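PDB 6S9V: sucrose 6(F)-phosphate phosphorylase from Thermoanaerobacterium thermosaccharolyticum DSM 571, which belongs to the alpha-amylase family of carbohydrate-active enzymes and is built round a closed parallel beta-barrel of the TIM type. Local coordinates for residues 56-61 and 93-98; 248-253 and 269-274. All coordinates share one frame; numbering follows the deposited sequence.

Interaction 1: residues 56-61 and 93-98; sequences PPFPSS and ILLDLM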
ATOM      1  N   PRO A  56       1.825  -7.840   6.561  1.00 18.43           N
ATOM      2  CA  PRO A  56       2.564  -8.151   7.819  1.00 17.72           C
ATOM      3  C   PRO A  56       2.404  -9.594   8.256  1.00 18.66           C
ATOM      4  O   PRO A  56       1.297 -10.035   8.605  1.00 18.20           O
ATOM      5  CB  PRO A  56       1.934  -7.183   8.831  1.00 17.64           C
ATOM      6  CG  PRO A  56       1.550  -5.998   8.003  1.00 19.48           C
ATOM      7  CD  PRO A  56       1.112  -6.550   6.655  1.00 19.32           C
ATOM      8  N   PRO A  57       3.499 -10.365   8.247  1.00 18.55           N
ATOM      9  CA  PRO A  57       3.455 -11.776   8.665  1.00 16.77           C
ATOM     10  C   PRO A  57       3.958 -12.043  10.081  1.00 17.20           C
ATOM     11  O   PRO A  57       4.203 -13.208  10.405  1.00 18.55           O
ATOM     12  CB  PRO A  57       4.392 -12.432   7.644  1.00 18.80           C
ATOM     13  CG  PRO A  57       5.482 -11.388   7.479  1.00 20.44           C
ATOM     14  CD  PRO A  57       4.771 -10.043   7.570  1.00 19.87           C
ATOM     15  N   PHE A  58       4.136 -11.015  10.905  1.00 17.75           N
ATOM     16  CA  PHE A  58       4.635 -11.193  12.262  1.00 16.92           C
ATOM     17  C   PHE A  58       3.481 -11.480  13.211  1.00 17.40           C
ATOM     18  O   PHE A  58       2.328 -11.150  12.918  1.00 17.95           O
ATOM     19  CB  PHE A  58       5.410  -9.943  12.677  1.00 16.80           C
ATOM     20  CG  PHE A  58       6.200  -9.357  11.547  1.00 19.39           C
ATOM     21  CD1 PHE A  58       7.337  -9.990  11.087  1.00 20.01           C
ATOM     22  CD2 PHE A  58       5.774  -8.208  10.905  1.00 21.00           C
ATOM     23  CE1 PHE A  58       8.046  -9.472  10.026  1.00 17.89           C
ATOM     24  CE2 PHE A  58       6.488  -7.683   9.849  1.00 20.03           C
ATOM     25  CZ  PHE A  58       7.611  -8.327   9.400  1.00 17.28           C
ATOM     26  N   PRO A  59       3.752 -12.116  14.352  1.00 18.80           N
ATOM     27  CA  PRO A  59       2.694 -12.293  15.358  1.00 19.00           C
ATOM     28  C   PRO A  59       2.064 -10.951  15.675  1.00 19.31           C
ATOM     29  O   PRO A  59       2.761  -9.961  15.895  1.00 20.01           O
ATOM     30  CB  PRO A  59       3.429 -12.876  16.569  1.00 20.65           C
ATOM     31  CG  PRO A  59       4.718 -13.397  16.041  1.00 23.63           C
ATOM     32  CD  PRO A  59       5.071 -12.542  14.859  1.00 21.70           C
ATOM     33  N   SER A  60       0.733 -10.915  15.677  1.00 18.18           N
ATOM     34  CA  SER A  60       0.005  -9.659  15.766  1.00 17.96           C
ATOM     35  C   SER A  60      -1.254  -9.853  16.592  1.00 18.78           C
ATOM     36  O   SER A  60      -1.883 -10.915  16.554  1.00 20.25           O
ATOM     37  CB  SER A  60      -0.341  -9.139  14.368  1.00 19.26           C
ATOM     38  OG  SER A  60      -1.186  -8.007  14.401  1.00 21.52           O
ATOM     39  N   SER A  61      -1.638  -8.808  17.320  1.00 18.57           N
ATOM     40  CA  SER A  61      -2.803  -8.895  18.196  1.00 20.21           C
ATOM     41  C   SER A  61      -4.047  -8.203  17.639  1.00 20.68           C
ATOM     42  O   SER A  61      -5.032  -8.039  18.374  1.00 21.19           O
ATOM     43  CB  SER A  61      -2.469  -8.318  19.571  1.00 21.06           C
ATOM     44  OG  SER A  61      -2.312  -6.915  19.526  1.00 19.66           O
ATOM     45  N   ILE A  93      11.643  -9.147  -1.992  1.00 18.75           N
ATOM     46  CA  ILE A  93      10.676  -9.168  -0.897  1.00 20.10           C
ATOM     47  C   ILE A  93      10.492  -7.760  -0.347  1.00 19.08           C
ATOM     48  O   ILE A  93      11.462  -7.061  -0.046  1.00 19.01           O
ATOM     49  CB  ILE A  93      11.116 -10.135   0.215  1.00 21.95           C
ATOM     50  CG1 ILE A  93      11.317 -11.542  -0.348  1.00 22.02           C
ATOM     51  CG2 ILE A  93      10.084 -10.156   1.325  1.00 22.33           C
ATOM     52  CD1 ILE A  93      10.115 -12.117  -1.052  1.00 22.63           C
ATOM     53  N   LEU A  94       9.236  -7.344  -0.227  1.00 17.26           N
ATOM     54  CA  LEU A  94       8.851  -6.091   0.402  1.00 18.36           C
ATOM     55  C   LEU A  94       8.063  -6.422   1.663  1.00 18.94           C
ATOM     56  O   LEU A  94       7.063  -7.142   1.595  1.00 18.36           O
ATOM     57  CB  LEU A  94       8.018  -5.271  -0.578  1.00 21.81           C
ATOM     58  CG  LEU A  94       7.843  -3.777  -0.389  1.00 31.54           C
ATOM     59  CD1 LEU A  94       7.310  -3.176  -1.696  1.00 34.11           C
ATOM     60  CD2 LEU A  94       6.917  -3.505   0.760  1.00 35.86           C
ATOM     61  N   LEU A  95       8.514  -5.909   2.807  1.00 17.10           N
ATOM     62  CA  LEU A  95       7.820  -6.099   4.073  1.00 16.93           C
ATOM     63  C   LEU A  95       7.488  -4.759   4.715  1.00 18.26           C
ATOM     64  O   LEU A  95       8.102  -3.736   4.410  1.00 20.15           O
ATOM     65  CB  LEU A  95       8.657  -6.919   5.058  1.00 18.38           C
ATOM     66  CG  LEU A  95       8.943  -8.381   4.738  1.00 20.00           C
ATOM     67  CD1 LEU A  95       9.740  -9.000   5.892  1.00 19.61           C
ATOM     68  CD2 LEU A  95       7.652  -9.157   4.494  1.00 21.33           C
ATOM     69  N   ASP A  96       6.525  -4.794   5.636  1.00 17.58           N
ATOM     70  CA  ASP A  96       6.089  -3.613   6.367  1.00 17.25           C
ATOM     71  C   ASP A  96       6.880  -3.416   7.650  1.00 18.13           C
ATOM     72  O   ASP A  96       7.116  -4.368   8.404  1.00 19.79           O
ATOM     73  CB  ASP A  96       4.612  -3.726   6.765  1.00 19.28           C
ATOM     74  CG  ASP A  96       3.682  -3.684   5.590  1.00 23.06           C
ATOM     75  OD1 ASP A  96       3.462  -4.730   4.945  1.00 23.73           O
ATOM     76  OD2 ASP A  96       3.155  -2.590   5.334  1.00 25.51           O
ATOM     77  N   LEU A  97       7.219  -2.160   7.928  1.00 19.32           N
ATOM     78  CA  LEU A  97       7.692  -1.724   9.235  1.00 20.04           C
ATOM     79  C   LEU A  97       6.640  -0.780   9.804  1.00 19.78           C
ATOM     80  O   LEU A  97       6.324   0.247   9.192  1.00 19.15           O
ATOM     81  CB  LEU A  97       9.051  -1.031   9.128  1.00 21.33           C
ATOM     82  CG  LEU A  97       9.619  -0.458  10.425  1.00 23.98           C
ATOM     83  CD1 LEU A  97       9.762  -1.574  11.465  1.00 24.96           C
ATOM     84  CD2 LEU A  97      10.951   0.224  10.166  1.00 24.78           C
ATOM     85  N   MET A  98       6.066  -1.146  10.946  1.00 20.26           N
ATOM     86  CA  MET A  98       5.039  -0.315  11.578  1.00 19.86           C
ATOM     87  C   MET A  98       5.747   0.742  12.419  1.00 20.27           C
ATOM     88  O   MET A  98       5.866   0.654  13.646  1.00 20.13           O
ATOM     89  CB  MET A  98       4.082  -1.171  12.393  1.00 19.63           C
ATOM     90  CG  MET A  98       2.891  -1.718  11.568  1.00 20.59           C
ATOM     91  SD  MET A  98       3.289  -2.648  10.051  1.00 20.01           S
ATOM     92  CE  MET A  98       3.963  -4.169  10.733  1.00 20.04           C
TER
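Pro-56, in the loop that follows barrel strand 51-54, lays the CG-CD side of its ring obliquely against the carboxylate of Asp-96 on the neighbouring strand, with Pro-56 CD 3.4 Å from Asp-96 OD1. Its CB and CG also meet the methyl of Met-98: CG is 4.1 Å from Met-98 CE, which the bend at chi3 (71°) turns toward the proline. Pro-57 adds a looser touch, its CD 4.3 Å from Leu-95 CD2. Phe-58 presents a ring edge to the strand backbone: CE2 is 3.7 Å from Asp-96 O, near the ring plane, while CZ reaches Leu-95 CD1 at 4.2 Å from an oblique direction. The loop after the second barrel strand thus folds against the third beside its C-terminal end, where BTB and sulfate are bound near Met-98 and Asp-96. The carboxylate finds its polar partners in His-53 (to OD1) and Arg-209 (a salt bridge to OD2). Asp-96 O is buried without a hydrogen-bonding partner in the model; the C-H edge of Phe-58 probably gives it only weak electrostatic compensation. With no hydrogen bond between the segments, the contact rests on van der Waals packing, ring C-H groups being turned to oxygens as well as to apolar carbons.

Interaction 2: residues 248-253 and 269-274; sequences ELLLEV and LIYDFI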
ATOM      1  N   GLU A 248      15.758  -0.188   0.649  1.00 22.67           N
ATOM      2  CA  GLU A 248      15.099   1.024   0.172  1.00 23.93           C
ATOM      3  C   GLU A 248      13.756   1.167   0.888  1.00 22.56           C
ATOM      4  O   GLU A 248      13.096   0.166   1.171  1.00 21.72           O
ATOM      5  CB  GLU A 248      14.864   0.975  -1.337  1.00 27.57           C
ATOM      6  CG  GLU A 248      16.124   0.894  -2.197  1.00 35.29           C
ATOM      7  CD  GLU A 248      16.675   2.259  -2.598  1.00 42.22           C
ATOM      8  OE1 GLU A 248      16.098   3.295  -2.195  1.00 42.03           O
ATOM      9  OE2 GLU A 248      17.694   2.284  -3.325  1.00 46.36           O
ATOM     10  N   LEU A 249      13.366   2.404   1.192  1.00 21.53           N
ATOM     11  CA  LEU A 249      12.119   2.678   1.899  1.00 20.58           C
ATOM     12  C   LEU A 249      11.031   3.088   0.915  1.00 20.32           C
ATOM     13  O   LEU A 249      11.276   3.864  -0.012  1.00 21.50           O
ATOM     14  CB  LEU A 249      12.297   3.783   2.945  1.00 22.89           C
ATOM     15  CG  LEU A 249      13.295   3.505   4.076  1.00 26.99           C
ATOM     16  CD1 LEU A 249      13.314   4.656   5.073  1.00 30.42           C
ATOM     17  CD2 LEU A 249      13.001   2.198   4.785  1.00 27.48           C
ATOM     18  N   LEU A 250       9.827   2.556   1.127  1.00 20.12           N
ATOM     19  CA  LEU A 250       8.628   2.925   0.377  1.00 18.43           C
ATOM     20  C   LEU A 250       7.653   3.534   1.378  1.00 19.51           C
ATOM     21  O   LEU A 250       7.193   2.848   2.297  1.00 19.84           O
ATOM     22  CB  LEU A 250       8.028   1.703  -0.320  1.00 17.04           C
ATOM     23  CG  LEU A 250       6.685   1.830  -1.028  1.00 19.10           C
ATOM     24  CD1 LEU A 250       6.642   2.990  -2.002  1.00 21.30           C
ATOM     25  CD2 LEU A 250       6.388   0.507  -1.735  1.00 19.86           C
ATOM     26  N   LEU A 251       7.385   4.828   1.241  1.00 20.66           N
ATOM     27  CA  LEU A 251       6.542   5.543   2.191  1.00 21.05           C
ATOM     28  C   LEU A 251       5.081   5.448   1.781  1.00 20.69           C
ATOM     29  O   LEU A 251       4.741   5.683   0.621  1.00 20.98           O
ATOM     30  CB  LEU A 251       6.952   7.010   2.299  1.00 21.28           C
ATOM     31  CG  LEU A 251       8.321   7.304   2.908  1.00 27.02           C
ATOM     32  CD1 LEU A 251       9.460   6.581   2.233  1.00 33.11           C
ATOM     33  CD2 LEU A 251       8.546   8.826   2.890  1.00 28.96           C
ATOM     34  N   GLU A 252       4.223   5.113   2.742  1.00 19.24           N
ATOM     35  CA  GLU A 252       2.779   5.092   2.536  1.00 19.07           C
ATOM     36  C   GLU A 252       2.179   6.338   3.169  1.00 18.96           C
ATOM     37  O   GLU A 252       2.112   6.440   4.396  1.00 19.76           O
ATOM     38  CB  GLU A 252       2.147   3.845   3.142  1.00 21.49           C
ATOM     39  CG  GLU A 252       0.617   3.855   3.068  1.00 24.40           C
ATOM     40  CD  GLU A 252      -0.056   4.037   4.426  1.00 28.98           C
ATOM     41  OE1 GLU A 252       0.398   3.436   5.415  1.00 28.16           O
ATOM     42  OE2 GLU A 252      -1.036   4.811   4.507  1.00 32.80           O
ATOM     43  N   VAL A 253       1.733   7.273   2.334  1.00 19.64           N
ATOM     44  CA  VAL A 253       1.175   8.537   2.793  1.00 20.45           C
ATOM     45  C   VAL A 253      -0.079   8.800   1.968  1.00 20.11           C
ATOM     46  O   VAL A 253       0.007   8.988   0.749  1.00 21.02           O
ATOM     47  CB  VAL A 253       2.166   9.705   2.651  1.00 21.90           C
ATOM     48  CG1 VAL A 253       1.538  11.041   3.073  1.00 22.19           C
ATOM     49  CG2 VAL A 253       3.418   9.434   3.470  1.00 22.64           C
ATOM     50  N   LEU A 269      10.713   7.205  -2.263  1.00 20.28           N
ATOM     51  CA  LEU A 269       9.746   6.400  -3.000  1.00 20.87           C
ATOM     52  C   LEU A 269       8.360   6.509  -2.370  1.00 19.48           C
ATOM     53  O   LEU A 269       8.214   6.478  -1.147  1.00 18.86           O
ATOM     54  CB  LEU A 269      10.180   4.933  -3.033  1.00 23.40           C
ATOM     55  CG  LEU A 269      11.481   4.630  -3.784  1.00 25.12           C
ATOM     56  CD1 LEU A 269      12.003   3.243  -3.462  1.00 24.04           C
ATOM     57  CD2 LEU A 269      11.228   4.755  -5.279  1.00 27.07           C
ATOM     58  N   ILE A 270       7.345   6.633  -3.223  1.00 19.29           N
ATOM     59  CA  ILE A 270       5.960   6.771  -2.791  1.00 18.70           C
ATOM     60  C   ILE A 270       5.077   5.808  -3.573  1.00 18.01           C
ATOM     61  O   ILE A 270       5.467   5.242  -4.595  1.00 17.70           O
ATOM     62  CB  ILE A 270       5.426   8.211  -2.961  1.00 19.57           C
ATOM     63  CG1 ILE A 270       5.448   8.615  -4.440  1.00 18.88           C
ATOM     64  CG2 ILE A 270       6.238   9.187  -2.111  1.00 22.19           C
ATOM     65  CD1 ILE A 270       4.702   9.903  -4.741  1.00 19.35           C
ATOM     66  N   TYR A 271       3.845   5.668  -3.084  1.00 17.82           N
ATOM     67  CA  TYR A 271       2.803   4.955  -3.798  1.00 18.42           C
ATOM     68  C   TYR A 271       2.016   5.920  -4.674  1.00 18.89           C
ATOM     69  O   TYR A 271       1.724   7.049  -4.272  1.00 19.82           O
ATOM     70  CB  TYR A 271       1.828   4.286  -2.835  1.00 18.85           C
ATOM     71  CG  TYR A 271       2.327   3.027  -2.187  1.00 19.58           C
ATOM     72  CD1 TYR A 271       2.370   1.833  -2.898  1.00 19.37           C
ATOM     73  CD2 TYR A 271       2.723   3.020  -0.859  1.00 20.99           C
ATOM     74  CE1 TYR A 271       2.810   0.668  -2.303  1.00 22.23           C
ATOM     75  CE2 TYR A 271       3.167   1.864  -0.256  1.00 22.79           C
ATOM     76  CZ  TYR A 271       3.205   0.689  -0.982  1.00 24.23           C
ATOM     77  OH  TYR A 271       3.647  -0.467  -0.391  1.00 25.47           O
ATOM     78  N   ASP A 272       1.623   5.451  -5.847  1.00 17.47           N
ATOM     79  CA  ASP A 272       0.750   6.232  -6.715  1.00 17.74           C
ATOM     80  C   ASP A 272      -0.686   6.013  -6.245  1.00 17.86           C
ATOM     81  O   ASP A 272      -1.353   5.065  -6.650  1.00 18.43           O
ATOM     82  CB  ASP A 272       0.935   5.831  -8.171  1.00 19.64           C
ATOM     83  CG  ASP A 272       0.247   6.792  -9.126  1.00 20.01           C
ATOM     84  OD1 ASP A 272      -0.734   7.437  -8.703  1.00 20.71           O
ATOM     85  OD2 ASP A 272       0.696   6.920 -10.287  1.00 19.99           O
ATOM     86  N   PHE A 273      -1.158   6.891  -5.360  1.00 19.04           N
ATOM     87  CA  PHE A 273      -2.517   6.794  -4.832  1.00 18.42           C
ATOM     88  C   PHE A 273      -3.532   7.599  -5.637  1.00 19.00           C
ATOM     89  O   PHE A 273      -4.709   7.653  -5.254  1.00 21.39           O
ATOM     90  CB  PHE A 273      -2.539   7.233  -3.367  1.00 16.74           C
ATOM     91  CG  PHE A 273      -1.955   6.205  -2.404  1.00 17.53           C
ATOM     92  CD1 PHE A 273      -2.245   4.844  -2.528  1.00 18.63           C
ATOM     93  CD2 PHE A 273      -1.111   6.610  -1.383  1.00 18.11           C
ATOM     94  CE1 PHE A 273      -1.717   3.917  -1.640  1.00 18.97           C
ATOM     95  CE2 PHE A 273      -0.577   5.688  -0.491  1.00 18.89           C
ATOM     96  CZ  PHE A 273      -0.874   4.343  -0.617  1.00 19.57           C
ATOM     97  N   ILE A 274      -3.114   8.210  -6.739  1.00 16.72           N
ATOM     98  CA  ILE A 274      -4.012   8.966  -7.612  1.00 18.46           C
ATOM     99  C   ILE A 274      -4.465   8.104  -8.787  1.00 18.93           C
ATOM    100  O   ILE A 274      -5.610   8.231  -9.251  1.00 18.36           O
ATOM    101  CB  ILE A 274      -3.323  10.249  -8.096  1.00 19.38           C
ATOM    102  CG1 ILE A 274      -3.143  11.223  -6.929  1.00 18.59           C
ATOM    103  CG2 ILE A 274      -4.118  10.923  -9.203  1.00 20.93           C
ATOM    104  CD1 ILE A 274      -2.119  12.304  -7.186  1.00 18.11           C
TER
HETATM  105  O   HOH W   1      12.686   6.167  -0.444  1.00 25.12           O
HETATM  106  O   HOH W   2       2.772   7.237  -0.526  1.00 15.60           O
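Water 2 joins Leu-251 to Tyr-271 and is gripped by three backbone groups: it donates to Leu-251 O at 2.8 Å and accepts from Val-253 N and, at 3.2 Å, from Tyr-271 N. It thus links the two segments just past the single direct bond between them, Leu-251 N to Leu-269 O (3.0 Å). On the other side of that bond along the strands, water 1 accepts from Leu-269 N and donates to Leu-249 O. Strand 248-251 and the weakly bonded strand 269-271 run roughly parallel, 34° apart, as neighbours in the barrel, connected by helix 257-265 in a beta-alpha-beta unit.

Leu-250 packs on Tyr-271. Leu-250 CG stands anti to its backbone N (chi1 173°) and makes a CH-pi contact over the phenol face, 4.0 Å from the ring centroid. The two side chains cross at about a right angle, and Leu-250 CD2 presses tightly on the hydroxyl end, 3.3 Å from Tyr-271 CZ; Leu-250 CD1 also sits over the ring centre and lies 4.2 Å from Leu-269 CB. Glu-252 CA meets the edge of the same tyrosine ring.

Farther on, Glu-252 CG lies 4.0 Å from Phe-273 CZ, at the ring edge, and Val-253 O faces the CD2-CE2 edge of that ring. The Glu-252 carboxylate itself turns to Ala-212 N, and a bound BTB molecule lies near this side chain, as a sulfate does near Tyr-271. Asp-272 OD1 accepts from Ile-274 N, a capping bond at the turn into helix 275-285, and its OD2 pairs with Arg-298. With one direct backbone bond between them, the strands depend on two waters for further polar links, while leucine-on-tyrosine packing supplies much of the apolar contact.

How the interactions relate
Both contacts are buried and belong to the same eight-stranded parallel barrel, but they involve different parts of it. Interaction 2 joins two adjacent strands, the fifth and sixth, and continues into the loops beyond them; interaction 1 sets a loop that follows the second strand against the third. Their chemistry differs accordingly: the strand pair is joined by backbone hydrogen bonding, direct and through water, whereas the proline-rich loop offers ring carbons and no hydrogen bond. Although their centres are about 17 Å apart, they touch inside the barrel, where Leu-94 CD1 packs on Leu-250 CD2 at 3.8 Å. Arg-209 of strand 207-210 lies between the two contacts, beside Asp-96 and Tyr-271.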